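Local coordinates for putative uncharacterized protein PH0734 (Pyrococcus horikoshii, PDB 3D79) that is of unknown function but, as a PUA domain protein with a pre-PUA-like N-terminal region, probably binds RNA, at residues K39-K44 / P65-R70; E57-N62 / D72-L77; G102-I107 / V133-Y138; P116-A121 / G160-V165. One frame throughout, in Å; residues are numbered along the deposited sequence.

Contact 1: K39-K44 / P65-R70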
loop_
_atom_site.group_PDB
_atom_site.type_symbol
_atom_site.label_atom_id
_atom_site.label_comp_id
_atom_site.label_asym_id
_atom_site.label_seq_id
_atom_site.Cartn_x
_atom_site.Cartn_y
_atom_site.Cartn_z
ATOM N N LYS A 39 -6.963 -9.419 9.567
ATOM C CA LYS A 39 -8.026 -9.492 8.569
ATOM C C LYS A 39 -7.479 -9.656 7.151
ATOM O O LYS A 39 -8.164 -10.194 6.284
ATOM C CB LYS A 39 -8.973 -8.294 8.668
ATOM C CG LYS A 39 -9.984 -8.425 9.813
ATOM C CD LYS A 39 -11.217 -7.524 9.638
ATOM C CE LYS A 39 -11.978 -7.794 8.333
ATOM N NZ LYS A 39 -12.245 -9.240 8.054
ATOM N N MET A 40 -6.240 -9.219 6.924
ATOM C CA MET A 40 -5.621 -9.350 5.604
ATOM C C MET A 40 -5.094 -10.753 5.333
ATOM O O MET A 40 -5.122 -11.215 4.195
ATOM C CB MET A 40 -4.467 -8.367 5.442
ATOM C CG MET A 40 -4.875 -6.913 5.372
ATOM S SD MET A 40 -3.381 -5.917 5.422
ATOM C CE MET A 40 -4.058 -4.272 5.189
ATOM N N LEU A 41 -4.591 -11.411 6.373
ATOM C CA LEU A 41 -3.962 -12.727 6.233
ATOM C C LEU A 41 -3.846 -13.442 7.574
ATOM O O LEU A 41 -3.400 -12.861 8.567
ATOM C CB LEU A 41 -2.563 -12.577 5.613
ATOM C CG LEU A 41 -1.673 -13.819 5.465
ATOM C CD1 LEU A 41 -2.284 -14.834 4.523
ATOM C CD2 LEU A 41 -0.274 -13.442 4.992
ATOM N N ASN A 42 -4.229 -14.713 7.600
ATOM C CA ASN A 42 -3.959 -15.541 8.769
ATOM C C ASN A 42 -3.154 -16.767 8.382
ATOM O O ASN A 42 -3.103 -17.137 7.202
ATOM C CB ASN A 42 -5.247 -15.908 9.513
ATOM C CG ASN A 42 -6.122 -16.847 8.737
ATOM O OD1 ASN A 42 -5.856 -18.054 8.667
ATOM N ND2 ASN A 42 -7.199 -16.313 8.163
ATOM N N LYS A 43 -2.530 -17.395 9.374
ATOM C CA LYS A 43 -1.548 -18.457 9.118
ATOM C C LYS A 43 -2.135 -19.734 8.520
ATOM O O LYS A 43 -1.397 -20.657 8.181
ATOM C CB LYS A 43 -0.749 -18.778 10.385
ATOM C CG LYS A 43 -1.538 -19.526 11.448
ATOM C CD LYS A 43 -0.706 -19.733 12.697
ATOM C CE LYS A 43 -1.433 -20.652 13.667
ATOM N NZ LYS A 43 -0.787 -20.657 15.000
ATOM N N LYS A 44 -3.461 -19.787 8.401
ATOM C CA LYS A 44 -4.125 -20.963 7.838
ATOM C C LYS A 44 -4.626 -20.752 6.407
ATOM O O LYS A 44 -5.114 -21.692 5.783
ATOM C CB LYS A 44 -5.277 -21.429 8.753
ATOM C CG LYS A 44 -4.844 -21.622 10.206
ATOM C CD LYS A 44 -5.894 -22.297 11.079
ATOM C CE LYS A 44 -5.466 -22.217 12.541
ATOM N NZ LYS A 44 -6.379 -22.907 13.502
ATOM N N PRO A 65 -6.145 -11.314 -5.141
ATOM C CA PRO A 65 -4.883 -10.571 -5.146
ATOM C C PRO A 65 -4.831 -9.620 -3.958
ATOM O O PRO A 65 -5.701 -8.755 -3.816
ATOM C CB PRO A 65 -4.921 -9.797 -6.472
ATOM C CG PRO A 65 -6.333 -9.819 -6.915
ATOM C CD PRO A 65 -6.956 -11.049 -6.344
ATOM N N MET A 66 -3.828 -9.794 -3.103
ATOM C CA MET A 66 -3.744 -9.021 -1.872
ATOM C C MET A 66 -2.504 -8.143 -1.776
ATOM O O MET A 66 -2.604 -6.988 -1.367
ATOM C CB MET A 66 -3.831 -9.937 -0.642
ATOM C CG MET A 66 -5.256 -10.381 -0.299
ATOM S SD MET A 66 -6.368 -9.015 0.095
ATOM C CE MET A 66 -5.608 -8.368 1.577
ATOM N N PHE A 67 -1.341 -8.692 -2.130
ATOM C CA PHE A 67 -0.082 -7.976 -1.908
ATOM C C PHE A 67 0.822 -7.928 -3.121
ATOM O O PHE A 67 0.801 -8.826 -3.968
ATOM C CB PHE A 67 0.718 -8.607 -0.763
ATOM C CG PHE A 67 -0.117 -8.992 0.413
ATOM C CD1 PHE A 67 -0.702 -8.015 1.212
ATOM C CD2 PHE A 67 -0.335 -10.333 0.715
ATOM C CE1 PHE A 67 -1.498 -8.371 2.311
ATOM C CE2 PHE A 67 -1.120 -10.697 1.809
ATOM C CZ PHE A 67 -1.714 -9.716 2.599
ATOM N N ILE A 68 1.620 -6.866 -3.167
ATOM C CA ILE A 68 2.771 -6.784 -4.061
ATOM C C ILE A 68 3.968 -7.362 -3.320
ATOM O O ILE A 68 4.095 -7.189 -2.109
ATOM C CB ILE A 68 3.042 -5.309 -4.493
ATOM C CG1 ILE A 68 3.949 -5.249 -5.728
ATOM C CG2 ILE A 68 3.604 -4.468 -3.344
ATOM C CD1 ILE A 68 3.849 -3.906 -6.456
ATOM N N ARG A 69 4.835 -8.078 -4.028
ATOM C CA ARG A 69 6.104 -8.470 -3.435
ATOM C C ARG A 69 7.248 -7.997 -4.315
ATOM O O ARG A 69 7.250 -8.226 -5.526
ATOM C CB ARG A 69 6.192 -9.974 -3.161
ATOM C CG ARG A 69 7.488 -10.367 -2.428
ATOM C CD ARG A 69 7.426 -11.754 -1.804
ATOM N NE ARG A 69 7.427 -12.825 -2.798
ATOM C CZ ARG A 69 7.439 -14.124 -2.505
ATOM N NH1 ARG A 69 7.455 -14.531 -1.240
ATOM N NH2 ARG A 69 7.438 -15.023 -3.480
ATOM N N ARG A 70 8.175 -7.284 -3.685
ATOM C CA ARG A 70 9.426 -6.870 -4.300
ATOM C C ARG A 70 10.521 -7.490 -3.451
ATOM O O ARG A 70 10.665 -7.146 -2.272
ATOM C CB ARG A 70 9.540 -5.349 -4.306
ATOM C CG ARG A 70 8.619 -4.661 -5.304
ATOM C CD ARG A 70 9.335 -4.380 -6.618
ATOM N NE ARG A 70 8.396 -4.067 -7.693
ATOM C CZ ARG A 70 8.058 -2.839 -8.068
ATOM N NH1 ARG A 70 7.190 -2.670 -9.057
ATOM N NH2 ARG A 70 8.580 -1.782 -7.456
#
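The hydrophobic core between the helices and the antiparallel sheet of the pre-PUA-like region holds this contact, in which the C-terminal end of helix 34-40 lies against strand 64-70. Met40 and Leu41 meet Met66 and Phe67, all four buried, and the two segments together bury a modest 173 Å², both sides summed. The terminal methyl of Met66 bridges to Met40: its CE lies 4.0 Å from Met40 CB and 3.9 Å from Met40 O, so it touches both the side chain and the last carbonyl of the helix. The Met66 chain gets there by folding back at its outer torsions (chi2 -61°, chi3 -64°), whereas Met40 is extended beyond CG and its far end runs off from the strand; its side chain also touches Pro76 and Trp93. Beside this methyl, the tip of the Phe67 ring enters the same corner, with CZ 4.2 Å from Met40 CB. Leu41 CB comes to the edge of that ring, near its plane, at 4.2 Å from CZ. Met66 CB, from the same strand, packs on one ring face, 3.6 Å above the plane and over the centre. Met66 and Phe67 form a classic beta bulge, both facing Ile59, consistent with two successive side chains pointing to the same side. Leu28 of helix 18-32 touches both Met40 and Phe67. Past the helix end, the chain makes an Asx turn, Lys44 N donating to Asn42 OD1 at 3.0 Å. Helix-on-sheet packing, with a bulge presenting two successive side chains to the helical layer, is the pattern this arrangement exemplifies.

Contact 2: E57-N62 / D72-L77; sequences EIILVN and DLIFPL
Leu77 meets Ile58 across the intervening strand 64-70, and its side chain can be followed outward. From CB, which heads toward strand 56-61, the chain passes to CG, set anti to the carbonyl carbon (chi1 -66°), and there it forks. The CD1 branch reaches Ile58 CG2 at 4.1 Å; the CD2 branch reaches Ile58 CD1 at 4.0 Å. Each methyl of the leucine fork thus has its own methyl on the isoleucine, and the two side chains cross at about a right angle. A second and looser pair is Ile59 with Ile74: Ile59 CG1 and Ile74 CG2 are 4.5 Å apart, at the limit of van der Waals contact. Because Ile58 and Ile59 are consecutive in a strand, their side chains leave from opposite faces of the sheet, and the two pairs accordingly lie on different sides of it. The contact is wholly apolar, its four residues are buried, and the two segments together bury 128 Å², both sides summed. The CA separation of 8.5 Å for Ile59-Ile74 agrees with strands one place removed from each other. Strand 64-70 runs between the segments, bonded to Ile59 through Met66 and Phe67. Ile58 also touches Phe52, and Ile59 rests on Val47 and Val49 of strand 47-51. Ile74 packs on Ile24 and Leu28 of helix 18-32, while Leu77, just past the end of strand 73-76 and at the N-cap of helix 78-84, lies against Pro65.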
loop_
_atom_site.group_PDB
_atom_site.type_symbol
_atom_site.label_atom_id
_atom_site.label_comp_id
_atom_site.label_asym_id
_atom_site.label_seq_id
_atom_site.Cartn_x
_atom_site.Cartn_y
_atom_site.Cartn_z
ATOM N N GLU A 57 6.046 -9.541 -7.875
ATOM C CA GLU A 57 5.125 -10.663 -7.722
ATOM C C GLU A 57 3.814 -10.190 -7.108
ATOM O O GLU A 57 3.780 -9.180 -6.409
ATOM C CB GLU A 57 5.734 -11.743 -6.833
ATOM C CG GLU A 57 6.935 -12.468 -7.426
ATOM C CD GLU A 57 7.740 -13.171 -6.354
ATOM O OE1 GLU A 57 8.305 -12.471 -5.483
ATOM O OE2 GLU A 57 7.798 -14.416 -6.375
ATOM N N ILE A 58 2.748 -10.938 -7.387
ATOM C CA ILE A 58 1.431 -10.721 -6.791
ATOM C C ILE A 58 1.145 -11.881 -5.836
ATOM O O ILE A 58 1.250 -13.047 -6.212
ATOM C CB ILE A 58 0.324 -10.626 -7.887
ATOM C CG1 ILE A 58 0.650 -9.529 -8.920
ATOM C CG2 ILE A 58 -1.090 -10.447 -7.273
ATOM C CD1 ILE A 58 0.828 -8.121 -8.351
ATOM N N ILE A 59 0.819 -11.555 -4.591
ATOM C CA ILE A 59 0.503 -12.578 -3.599
ATOM C C ILE A 59 -1.013 -12.655 -3.450
ATOM O O ILE A 59 -1.661 -11.649 -3.146
ATOM C CB ILE A 59 1.141 -12.274 -2.222
ATOM C CG1 ILE A 59 2.658 -12.044 -2.342
ATOM C CG2 ILE A 59 0.805 -13.385 -1.208
ATOM C CD1 ILE A 59 3.454 -13.275 -2.756
ATOM N N LEU A 60 -1.558 -13.851 -3.670
ATOM C CA LEU A 60 -2.990 -14.099 -3.579
ATOM C C LEU A 60 -3.316 -14.832 -2.290
ATOM O O LEU A 60 -2.620 -15.776 -1.920
ATOM C CB LEU A 60 -3.482 -14.917 -4.779
ATOM C CG LEU A 60 -3.357 -14.252 -6.159
ATOM C CD1 LEU A 60 -2.047 -14.652 -6.830
ATOM C CD2 LEU A 60 -4.553 -14.596 -7.045
ATOM N N VAL A 61 -4.364 -14.381 -1.608
ATOM C CA VAL A 61 -4.832 -15.020 -0.380
ATOM C C VAL A 61 -6.224 -15.565 -0.665
ATOM O O VAL A 61 -7.150 -14.797 -0.929
ATOM C CB VAL A 61 -4.865 -14.036 0.807
ATOM C CG1 VAL A 61 -5.287 -14.754 2.082
ATOM C CG2 VAL A 61 -3.498 -13.394 1.004
ATOM N N ASN A 62 -6.352 -16.890 -0.622
ATOM C CA ASN A 62 -7.585 -17.578 -1.022
ATOM C C ASN A 62 -8.110 -17.047 -2.360
ATOM O O ASN A 62 -9.287 -16.683 -2.497
ATOM C CB ASN A 62 -8.632 -17.515 0.097
ATOM C CG ASN A 62 -8.099 -18.048 1.415
ATOM O OD1 ASN A 62 -7.381 -19.052 1.448
ATOM N ND2 ASN A 62 -8.440 -17.376 2.507
ATOM N N ASP A 72 11.770 -9.736 -0.981
ATOM C CA ASP A 72 11.141 -10.418 0.147
ATOM C C ASP A 72 10.187 -9.510 0.922
ATOM O O ASP A 72 9.649 -9.913 1.961
ATOM C CB ASP A 72 12.198 -11.037 1.077
ATOM C CG ASP A 72 12.975 -9.999 1.869
ATOM O OD1 ASP A 72 13.370 -10.301 3.017
ATOM O OD2 ASP A 72 13.200 -8.887 1.352
ATOM N N LEU A 73 9.957 -8.303 0.403
ATOM C CA LEU A 73 9.102 -7.326 1.086
ATOM C C LEU A 73 7.734 -7.193 0.432
ATOM O O LEU A 73 7.628 -7.103 -0.791
ATOM C CB LEU A 73 9.780 -5.952 1.155
ATOM C CG LEU A 73 11.098 -5.827 1.930
ATOM C CD1 LEU A 73 11.579 -4.385 1.887
ATOM C CD2 LEU A 73 10.963 -6.302 3.371
ATOM N N ILE A 74 6.692 -7.171 1.263
ATOM C CA ILE A 74 5.324 -7.102 0.767
ATOM C C ILE A 74 4.601 -5.829 1.217
ATOM O O ILE A 74 4.998 -5.171 2.188
ATOM C CB ILE A 74 4.477 -8.365 1.163
ATOM C CG1 ILE A 74 4.397 -8.541 2.681
ATOM C CG2 ILE A 74 5.056 -9.628 0.532
ATOM C CD1 ILE A 74 3.301 -7.748 3.346
ATOM N N PHE A 75 3.535 -5.499 0.497
ATOM C CA PHE A 75 2.639 -4.412 0.882
ATOM C C PHE A 75 1.297 -4.622 0.192
ATOM O O PHE A 75 1.254 -5.164 -0.908
ATOM C CB PHE A 75 3.217 -3.046 0.500
ATOM C CG PHE A 75 2.617 -1.902 1.273
ATOM C CD1 PHE A 75 2.909 -1.732 2.625
ATOM C CD2 PHE A 75 1.758 -0.994 0.653
ATOM C CE1 PHE A 75 2.354 -0.688 3.353
ATOM C CE2 PHE A 75 1.201 0.056 1.371
ATOM C CZ PHE A 75 1.499 0.213 2.725
ATOM N N PRO A 76 0.185 -4.223 0.842
ATOM C CA PRO A 76 -1.101 -4.364 0.152
ATOM C C PRO A 76 -1.171 -3.689 -1.220
ATOM O O PRO A 76 -0.648 -2.587 -1.405
ATOM C CB PRO A 76 -2.089 -3.684 1.112
ATOM C CG PRO A 76 -1.461 -3.835 2.446
ATOM C CD PRO A 76 0.016 -3.692 2.210
ATOM N N LEU A 77 -1.824 -4.358 -2.165
ATOM C CA LEU A 77 -2.123 -3.777 -3.473
ATOM C C LEU A 77 -3.147 -2.657 -3.351
ATOM O O LEU A 77 -3.895 -2.590 -2.369
ATOM C CB LEU A 77 -2.678 -4.844 -4.419
ATOM C CG LEU A 77 -1.734 -5.980 -4.823
ATOM C CD1 LEU A 77 -2.521 -7.090 -5.477
ATOM C CD2 LEU A 77 -0.621 -5.479 -5.749
#

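Contact 3: G102-I107 / V133-Y138; sequences GAVPHI and VVEEKY
Val104 points its CG2 at Glu135 because CG1 stands anti to the backbone N (chi1 175°), which leaves CG2 beside that nitrogen and facing the strand. Glu135 has CG between its backbone N and carbonyl carbon (chi1 50°) and bends again at chi2, so the carboxylate is carried off and the CB methylene is what meets the helix. Val104 CG2 and Glu135 CB are 3.7 Å apart, the closest approach of the two segments. One helical turn on, Ile107 sends its CD1 to Val133 CG1 at 4.2 Å. The i, i+3 spacing on helix 104-108 therefore matches the i, i+2 spacing on strand 130-135, both pairs on one face of each element; the paired CA atoms are 6.9 Å apart for Val104-Glu135 and 9.1 Å for Ile107-Val133, so the helix draws away from the strand toward Ile107. The bent Glu135 chain serves the turn that follows: OE2 accepts from Lys137 N at 3.0 Å, the donor lying 47° out of the carboxylate plane, and OE1 takes a bond from Arg140 N. Further bonds from Tyr138 N are weak. One carboxylate thus ties up backbone N-H groups of the turn between strands 130-135 and 141-147, a polar role beside an apolar stem. Leu142 touches both Val104 and Ile107 from the adjoining strand, and Val99 adds to Ile107 and Val133. A short helix packed on the mixed sheet in this way is consistent with the beta pseudo-barrel of PUA domains.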
loop_
_atom_site.group_PDB
_atom_site.type_symbol
_atom_site.label_atom_id
_atom_site.label_comp_id
_atom_site.label_asym_id
_atom_site.label_seq_id
_atom_site.Cartn_x
_atom_site.Cartn_y
_atom_site.Cartn_z
ATOM N N GLY A 102 -6.643 18.247 -5.489
ATOM C CA GLY A 102 -5.739 18.754 -6.523
ATOM C C GLY A 102 -4.594 17.817 -6.862
ATOM O O GLY A 102 -4.092 17.823 -7.985
ATOM N N ALA A 103 -4.181 17.013 -5.884
ATOM C CA ALA A 103 -3.097 16.046 -6.068
ATOM C C ALA A 103 -3.516 14.788 -6.837
ATOM O O ALA A 103 -2.674 14.100 -7.424
ATOM C CB ALA A 103 -2.518 15.662 -4.724
ATOM N N VAL A 104 -4.812 14.493 -6.830
ATOM C CA VAL A 104 -5.333 13.211 -7.325
ATOM C C VAL A 104 -5.012 12.896 -8.797
ATOM O O VAL A 104 -4.423 11.843 -9.087
ATOM C CB VAL A 104 -6.862 13.072 -7.037
ATOM C CG1 VAL A 104 -7.437 11.794 -7.652
ATOM C CG2 VAL A 104 -7.115 13.098 -5.542
ATOM N N PRO A 105 -5.385 13.797 -9.728
ATOM C CA PRO A 105 -5.172 13.447 -11.136
ATOM C C PRO A 105 -3.697 13.237 -11.493
ATOM O O PRO A 105 -3.384 12.386 -12.325
ATOM C CB PRO A 105 -5.775 14.635 -11.897
ATOM C CG PRO A 105 -5.846 15.740 -10.925
ATOM C CD PRO A 105 -6.001 15.129 -9.574
ATOM N N HIS A 106 -2.802 13.982 -10.848
ATOM C CA HIS A 106 -1.368 13.824 -11.075
ATOM C C HIS A 106 -0.891 12.431 -10.660
ATOM O O HIS A 106 -0.201 11.753 -11.422
ATOM C CB HIS A 106 -0.590 14.899 -10.323
ATOM C CG HIS A 106 -0.871 16.287 -10.805
ATOM N ND1 HIS A 106 -0.259 16.824 -11.915
ATOM C CD2 HIS A 106 -1.711 17.241 -10.338
ATOM C CE1 HIS A 106 -0.701 18.054 -12.107
ATOM N NE2 HIS A 106 -1.585 18.331 -11.166
ATOM N N ILE A 107 -1.283 12.009 -9.457
ATOM C CA ILE A 107 -0.902 10.696 -8.921
ATOM C C ILE A 107 -1.457 9.538 -9.764
ATOM O O ILE A 107 -0.764 8.547 -10.011
ATOM C CB ILE A 107 -1.320 10.562 -7.432
ATOM C CG1 ILE A 107 -0.535 11.575 -6.588
ATOM C CG2 ILE A 107 -1.108 9.127 -6.908
ATOM C CD1 ILE A 107 -1.183 11.913 -5.249
ATOM N N VAL A 133 -1.322 5.872 -0.269
ATOM C CA VAL A 133 -1.776 7.228 -0.533
ATOM C C VAL A 133 -3.286 7.188 -0.712
ATOM O O VAL A 133 -3.790 6.401 -1.505
ATOM C CB VAL A 133 -1.117 7.799 -1.809
ATOM C CG1 VAL A 133 -1.520 9.260 -2.018
ATOM C CG2 VAL A 133 0.410 7.663 -1.736
ATOM N N VAL A 134 -3.997 8.033 0.034
ATOM C CA VAL A 134 -5.460 8.112 -0.075
ATOM C C VAL A 134 -5.899 9.557 -0.223
ATOM O O VAL A 134 -5.255 10.452 0.320
ATOM C CB VAL A 134 -6.183 7.492 1.155
ATOM C CG1 VAL A 134 -6.168 5.976 1.065
ATOM C CG2 VAL A 134 -5.568 7.990 2.464
ATOM N N GLU A 135 -6.997 9.777 -0.940
ATOM C CA GLU A 135 -7.551 11.124 -1.082
ATOM C C GLU A 135 -8.541 11.415 0.042
ATOM O O GLU A 135 -9.225 10.512 0.520
ATOM C CB GLU A 135 -8.164 11.355 -2.472
ATOM C CG GLU A 135 -9.142 10.294 -2.972
ATOM C CD GLU A 135 -10.543 10.423 -2.380
ATOM O OE1 GLU A 135 -11.200 9.382 -2.190
ATOM O OE2 GLU A 135 -10.982 11.561 -2.095
ATOM N N GLU A 136 -8.608 12.678 0.451
ATOM C CA GLU A 136 -9.256 13.039 1.714
ATOM C C GLU A 136 -10.794 12.943 1.753
ATOM O O GLU A 136 -11.381 12.977 2.835
ATOM C CB GLU A 136 -8.763 14.407 2.211
ATOM C CG GLU A 136 -9.167 15.603 1.360
ATOM C CD GLU A 136 -8.689 16.936 1.940
ATOM O OE1 GLU A 136 -8.599 17.071 3.179
ATOM O OE2 GLU A 136 -8.398 17.858 1.153
ATOM N N LYS A 137 -11.445 12.798 0.603
ATOM C CA LYS A 137 -12.913 12.738 0.593
ATOM C C LYS A 137 -13.481 11.343 0.892
ATOM O O LYS A 137 -13.998 11.113 1.990
ATOM C CB LYS A 137 -13.498 13.338 -0.686
ATOM C CG LYS A 137 -15.020 13.324 -0.725
ATOM C CD LYS A 137 -15.576 14.254 -1.792
ATOM C CE LYS A 137 -17.086 14.074 -1.950
ATOM N NZ LYS A 137 -17.831 14.078 -0.651
ATOM N N TYR A 138 -13.390 10.423 -0.069
ATOM C CA TYR A 138 -13.905 9.062 0.121
ATOM C C TYR A 138 -12.872 8.141 0.747
ATOM O O TYR A 138 -13.158 6.969 1.026
ATOM C CB TYR A 138 -14.389 8.464 -1.204
ATOM C CG TYR A 138 -15.491 9.249 -1.872
ATOM C CD1 TYR A 138 -16.833 9.007 -1.565
ATOM C CD2 TYR A 138 -15.193 10.233 -2.813
ATOM C CE1 TYR A 138 -17.847 9.731 -2.179
ATOM C CE2 TYR A 138 -16.198 10.960 -3.431
ATOM C CZ TYR A 138 -17.521 10.705 -3.111
ATOM O OH TYR A 138 -18.514 11.427 -3.729
#

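Contact 4: P116-A121 / G160-V165; sequences PGIVDA and GKAVKV
Ile118 and Ala162 carry most of the contact, burying 38 and 26 Å²; Pro116 follows with 24 Å². Ile118 reaches across with the far end of its longer branch. With CG1 anti to the carbonyl carbon (chi1 -65°) and the chain extended at chi2 (172°), CD1 is carried to the methyl of Ala162. The distance from Ile118 CD1 to Ala162 CB, 3.3 Å, is unusually short for two carbons and may partly reflect coordinate error. Both side chains leave their backbones toward the opposing segment. Pro116 makes a lighter approach, its ring CD 4.3 Å from Gly160 O, where the proline is exposed. Ala162 and Val163 form a classic beta bulge, both facing Val113 of strand 113-114, which pairs with strand 161-165. Ile118 touches Val113 as well, together with Val97 and Met154 of helix 151-156. Apart from the Gly160 carbonyl, the meeting atoms are carbons, and the two segments together bury just 114 Å², both sides summed. The contact is thus small and chiefly apolar, and it probably adds only non-directional packing between elements placed by their own sheet partners, strand 96-99 for 118-121 and strands 113-114 and 141-147 for 161-165.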
loop_
_atom_site.group_PDB
_atom_site.type_symbol
_atom_site.label_atom_id
_atom_site.label_comp_id
_atom_site.label_asym_id
_atom_site.label_seq_id
_atom_site.Cartn_x
_atom_site.Cartn_y
_atom_site.Cartn_z
ATOM N N PRO A 116 3.387 19.617 -0.880
ATOM C CA PRO A 116 2.285 20.600 -0.823
ATOM C C PRO A 116 0.865 20.023 -0.886
ATOM O O PRO A 116 -0.076 20.682 -0.431
ATOM C CB PRO A 116 2.549 21.519 -2.024
ATOM C CG PRO A 116 3.516 20.786 -2.900
ATOM C CD PRO A 116 4.326 19.914 -1.981
ATOM N N GLY A 117 0.716 18.814 -1.423
ATOM C CA GLY A 117 -0.596 18.178 -1.598
ATOM C C GLY A 117 -1.025 17.271 -0.458
ATOM O O GLY A 117 -2.113 16.695 -0.501
ATOM N N ILE A 118 -0.166 17.133 0.543
ATOM C CA ILE A 118 -0.433 16.249 1.682
ATOM C C ILE A 118 -1.177 16.998 2.783
ATOM O O ILE A 118 -0.687 18.010 3.293
ATOM C CB ILE A 118 0.875 15.609 2.220
ATOM C CG1 ILE A 118 1.473 14.681 1.156
ATOM C CG2 ILE A 118 0.619 14.839 3.538
ATOM C CD1 ILE A 118 2.842 14.137 1.489
ATOM N N VAL A 119 -2.346 16.474 3.155
ATOM C CA VAL A 119 -3.181 17.076 4.205
ATOM C C VAL A 119 -3.049 16.364 5.560
ATOM O O VAL A 119 -3.386 16.933 6.606
ATOM C CB VAL A 119 -4.669 17.184 3.783
ATOM C CG1 VAL A 119 -4.821 18.119 2.588
ATOM C CG2 VAL A 119 -5.267 15.823 3.482
ATOM N N ASP A 120 -2.572 15.121 5.535
ATOM C CA ASP A 120 -2.338 14.353 6.758
ATOM C C ASP A 120 -1.447 13.170 6.425
ATOM O O ASP A 120 -1.382 12.745 5.276
ATOM C CB ASP A 120 -3.664 13.846 7.346
ATOM C CG ASP A 120 -3.500 13.223 8.722
ATOM O OD1 ASP A 120 -2.610 13.667 9.476
ATOM O OD2 ASP A 120 -4.267 12.281 9.049
ATOM N N ALA A 121 -0.760 12.659 7.441
ATOM C CA ALA A 121 0.082 11.478 7.310
ATOM C C ALA A 121 0.217 10.827 8.675
ATOM O O ALA A 121 0.122 11.499 9.701
ATOM C CB ALA A 121 1.464 11.857 6.748
ATOM N N GLY A 160 8.941 19.749 -1.486
ATOM C CA GLY A 160 9.742 18.525 -1.527
ATOM C C GLY A 160 8.932 17.312 -1.945
ATOM O O GLY A 160 7.712 17.294 -1.793
ATOM N N LYS A 161 9.608 16.304 -2.496
ATOM C CA LYS A 161 8.949 15.026 -2.797
ATOM C C LYS A 161 8.781 14.187 -1.537
ATOM O O LYS A 161 9.743 13.967 -0.783
ATOM C CB LYS A 161 9.711 14.214 -3.850
ATOM C CG LYS A 161 8.831 13.114 -4.483
ATOM C CD LYS A 161 9.550 12.284 -5.557
ATOM C CE LYS A 161 9.763 13.076 -6.851
ATOM N NZ LYS A 161 8.549 13.784 -7.345
ATOM N N ALA A 162 7.559 13.696 -1.338
ATOM C CA ALA A 162 7.202 12.988 -0.116
ATOM C C ALA A 162 7.142 11.473 -0.264
ATOM O O ALA A 162 7.519 10.745 0.658
ATOM C CB ALA A 162 5.886 13.510 0.409
ATOM N N VAL A 163 6.648 11.000 -1.404
ATOM C CA VAL A 163 6.487 9.557 -1.623
ATOM C C VAL A 163 6.909 9.159 -3.027
ATOM O O VAL A 163 6.428 9.730 -4.003
ATOM C CB VAL A 163 5.016 9.099 -1.413
ATOM C CG1 VAL A 163 4.868 7.591 -1.637
ATOM C CG2 VAL A 163 4.510 9.482 -0.021
ATOM N N LYS A 164 7.808 8.178 -3.115
ATOM C CA LYS A 164 8.126 7.534 -4.385
ATOM C C LYS A 164 7.085 6.455 -4.653
ATOM O O LYS A 164 7.084 5.416 -3.986
ATOM C CB LYS A 164 9.538 6.920 -4.351
ATOM C CG LYS A 164 10.003 6.349 -5.691
ATOM C CD LYS A 164 10.339 7.490 -6.656
ATOM C CE LYS A 164 10.366 7.014 -8.082
ATOM N NZ LYS A 164 10.256 8.151 -9.028
ATOM N N VAL A 165 6.201 6.706 -5.617
ATOM C CA VAL A 165 5.127 5.765 -5.951
ATOM C C VAL A 165 5.685 4.556 -6.707
ATOM O O VAL A 165 6.510 4.708 -7.615
ATOM C CB VAL A 165 3.989 6.445 -6.744
ATOM C CG1 VAL A 165 2.950 5.417 -7.200
ATOM C CG2 VAL A 165 3.333 7.527 -5.884
#

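Contacts 1 and 2 are core contacts: every touching residue is buried, their centres lie about 5 Å apart, and they share the antiparallel sheet of the pre-PUA-like region, where Phe67 O and Ile59 N (2.8 Å, a probable hydrogen bond) and the Arg69-Glu57 salt bridge tie them together. Contacts 3 and 4 are partly buried, belong to the PUA region and its mixed sheet, and touch through Glu136 and Val119; their centres are about 11 Å apart. The pairs lie on opposite sides of the chain's centre, with centres 23 to 26 Å apart. All four meet chiefly through apolar carbons, but of the two more peripheral contacts, contact 3 adds a carboxylate bonded to a turn, and contact 4 a proline at the surface.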